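Local coordinates for penicillin-binding protein (Bacillus halodurans, PDB 3TG9), which is a member of the beta-lactamase and penicillin-binding protein family and probably reacts with beta-lactams or cell-wall peptides through an active-site serine, at residues T100-P104 against A140-P146. Residues are numbered along the deposited sequence; the frame is centred on the assembly and turned at random.
Sequences TSGVP and APMKFPP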
ATOM      1  N   THR B 100      19.369   9.064  26.079  1.00 38.18           N
ATOM      2  CA  THR B 100      19.734  10.196  26.926  1.00 39.93           C
ATOM      3  C   THR B 100      20.467  11.271  26.127  1.00 41.80           C
ATOM      4  O   THR B 100      21.102  12.152  26.704  1.00 43.70           O
ATOM      5  CB  THR B 100      20.611   9.745  28.112  1.00 38.53           C
ATOM      6  OG1 THR B 100      21.739   9.012  27.622  1.00 33.06           O
ATOM      7  CG2 THR B 100      19.814   8.857  29.066  1.00 35.09           C
ATOM      8  N   SER B 101      20.358  11.198  24.800  1.00 38.84           N
ATOM      9  CA  SER B 101      21.120  12.059  23.896  1.00 38.42           C
ATOM     10  C   SER B 101      20.625  13.498  23.823  1.00 44.65           C
ATOM     11  O   SER B 101      21.391  14.405  23.497  1.00 43.45           O
ATOM     12  CB  SER B 101      21.106  11.479  22.485  1.00 41.75           C
ATOM     13  OG  SER B 101      19.857  11.729  21.860  1.00 40.49           O
ATOM     14  N   GLY B 102      19.340  13.698  24.093  1.00 42.96           N
ATOM     15  CA  GLY B 102      18.737  15.013  23.988  1.00 44.52           C
ATOM     16  C   GLY B 102      18.406  15.488  22.581  1.00 43.71           C
ATOM     17  O   GLY B 102      17.852  16.572  22.418  1.00 44.81           O
ATOM     18  N   VAL B 103      18.744  14.699  21.562  1.00 40.28           N
ATOM     19  CA  VAL B 103      18.442  15.082  20.179  1.00 40.09           C
ATOM     20  C   VAL B 103      16.946  15.318  19.970  1.00 40.50           C
ATOM     21  O   VAL B 103      16.121  14.767  20.701  1.00 39.88           O
ATOM     22  CB  VAL B 103      18.929  14.023  19.156  1.00 39.00           C
ATOM     23  CG1 VAL B 103      20.432  13.868  19.231  1.00 41.84           C
ATOM     24  CG2 VAL B 103      18.233  12.685  19.382  1.00 34.99           C
ATOM     25  N   PRO B 104      16.589  16.150  18.977  1.00 38.94           N
ATOM     26  CA  PRO B 104      15.172  16.300  18.635  1.00 38.24           C
ATOM     27  C   PRO B 104      14.685  15.026  17.955  1.00 39.16           C
ATOM     28  O   PRO B 104      15.474  14.338  17.307  1.00 37.28           O
ATOM     29  CB  PRO B 104      15.173  17.454  17.638  1.00 37.51           C
ATOM     30  CG  PRO B 104      16.525  17.404  17.005  1.00 38.47           C
ATOM     31  CD  PRO B 104      17.469  16.890  18.056  1.00 42.66           C
ATOM     32  N   ALA B 140      16.070  20.662  13.967  1.00 45.78           N
ATOM     33  CA  ALA B 140      15.362  21.071  15.171  1.00 45.29           C
ATOM     34  C   ALA B 140      16.340  21.176  16.343  1.00 47.57           C
ATOM     35  O   ALA B 140      17.386  20.523  16.348  1.00 45.90           O
ATOM     36  CB  ALA B 140      14.227  20.099  15.484  1.00 42.65           C
ATOM     37  N   PRO B 141      16.007  22.022  17.332  1.00 49.87           N
ATOM     38  CA  PRO B 141      16.856  22.269  18.501  1.00 45.04           C
ATOM     39  C   PRO B 141      16.950  21.069  19.431  1.00 48.50           C
ATOM     40  O   PRO B 141      15.970  20.348  19.637  1.00 47.19           O
ATOM     41  CB  PRO B 141      16.118  23.407  19.214  1.00 47.76           C
ATOM     42  CG  PRO B 141      14.702  23.271  18.748  1.00 54.35           C
ATOM     43  CD  PRO B 141      14.868  22.955  17.306  1.00 48.19           C
ATOM     44  N   MET B 142      18.129  20.863  20.003  1.00 47.54           N
ATOM     45  CA  MET B 142      18.294  19.808  20.985  1.00 45.97           C
ATOM     46  C   MET B 142      17.297  20.048  22.111  1.00 47.86           C
ATOM     47  O   MET B 142      16.933  21.188  22.388  1.00 51.53           O
ATOM     48  CB  MET B 142      19.722  19.788  21.517  1.00 44.90           C
ATOM     49  CG  MET B 142      20.288  18.384  21.673  1.00 52.63           C
ATOM     50  SD  MET B 142      21.245  17.847  20.240  1.00 59.87           S
ATOM     51  CE  MET B 142      20.288  18.500  18.880  1.00 50.83           C
ATOM     52  N   LYS B 143      16.833  18.975  22.739  1.00 46.46           N
ATOM     53  CA  LYS B 143      15.811  19.092  23.771  1.00 48.92           C
ATOM     54  C   LYS B 143      16.460  19.309  25.133  1.00 50.97           C
ATOM     55  O   LYS B 143      15.863  19.892  26.039  1.00 52.00           O
ATOM     56  CB  LYS B 143      14.921  17.848  23.783  1.00 49.91           C
ATOM     57  CG  LYS B 143      14.364  17.484  22.409  1.00 51.45           C
ATOM     58  CD  LYS B 143      13.383  18.538  21.887  1.00 54.00           C
ATOM     59  CE  LYS B 143      12.137  18.624  22.769  1.00 58.99           C
ATOM     60  NZ  LYS B 143      11.164  19.657  22.298  1.00 60.93           N
ATOM     61  N   PHE B 144      17.694  18.842  25.267  1.00 49.77           N
ATOM     62  CA  PHE B 144      18.433  18.999  26.508  1.00 49.97           C
ATOM     63  C   PHE B 144      19.882  18.567  26.330  1.00 49.76           C
ATOM     64  O   PHE B 144      20.234  17.966  25.311  1.00 47.48           O
ATOM     65  CB  PHE B 144      17.760  18.226  27.654  1.00 54.25           C
ATOM     66  CG  PHE B 144      17.575  16.756  27.386  1.00 52.84           C
ATOM     67  CD1 PHE B 144      18.614  15.864  27.586  1.00 53.41           C
ATOM     68  CD2 PHE B 144      16.353  16.265  26.960  1.00 50.70           C
ATOM     69  CE1 PHE B 144      18.442  14.509  27.350  1.00 52.88           C
ATOM     70  CE2 PHE B 144      16.170  14.912  26.725  1.00 49.69           C
ATOM     71  CZ  PHE B 144      17.217  14.032  26.918  1.00 48.23           C
ATOM     72  N   PRO B 145      20.733  18.902  27.313  1.00 50.18           N
ATOM     73  CA  PRO B 145      22.139  18.490  27.342  1.00 54.48           C
ATOM     74  C   PRO B 145      22.289  16.978  27.222  1.00 54.36           C
ATOM     75  O   PRO B 145      21.640  16.246  27.970  1.00 56.17           O
ATOM     76  CB  PRO B 145      22.597  18.934  28.734  1.00 53.50           C
ATOM     77  CG  PRO B 145      21.740  20.097  29.048  1.00 57.55           C
ATOM     78  CD  PRO B 145      20.408  19.825  28.417  1.00 54.33           C
ATOM     79  N   PRO B 146      23.145  16.515  26.297  1.00 52.48           N
ATOM     80  CA  PRO B 146      23.430  15.082  26.185  1.00 50.57           C
ATOM     81  C   PRO B 146      23.772  14.475  27.540  1.00 50.77           C
ATOM     82  O   PRO B 146      24.779  14.840  28.142  1.00 53.23           O
ATOM     83  CB  PRO B 146      24.649  15.044  25.261  1.00 50.69           C
ATOM     84  CG  PRO B 146      24.489  16.242  24.397  1.00 48.27           C
ATOM     85  CD  PRO B 146      23.861  17.303  25.278  1.00 53.84           C
TER
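The CA of Gly-102 sits over the centre of one face of the Phe-144 ring, a CH-pi contact in which a bare backbone takes the place of a second side chain. It stands 3.5 Å from the centroid of the Phe-144 ring, 15° off the ring normal. The ring gets there because chi1 of 57° sets CG between the backbone N and carbonyl carbon of Phe-144, bringing the phenyl back toward Gly-102; its edge meets the carbonyl oxygen of Thr-100. A CA-H...O contact from Gly-102 also reaches Phe-144 O, an example of how a glycine with positive phi lets two irregular segments come close. A short, nearly straight hydrogen bond, 2.6 Å from Lys-143 N to Gly-102 O, ties the backbones together. The chain of Met-142, bent at chi2 and chi3, runs alongside Val-103, and its CE presses tightly on Pro-104 CD at 3.3 Å. Farther along, the Pro-104 ring meets the methyl of Ala-140, CB to CB 3.5 Å. Ser-101 OG accepts from Val-103 N, closing an ST turn across Gly-102. Both segments belong to the long irregular connection from helix 93-98 to helix 155-168, at the periphery of the chain; Ser-101 and Pro-146 both rest on His-95 of the first helix.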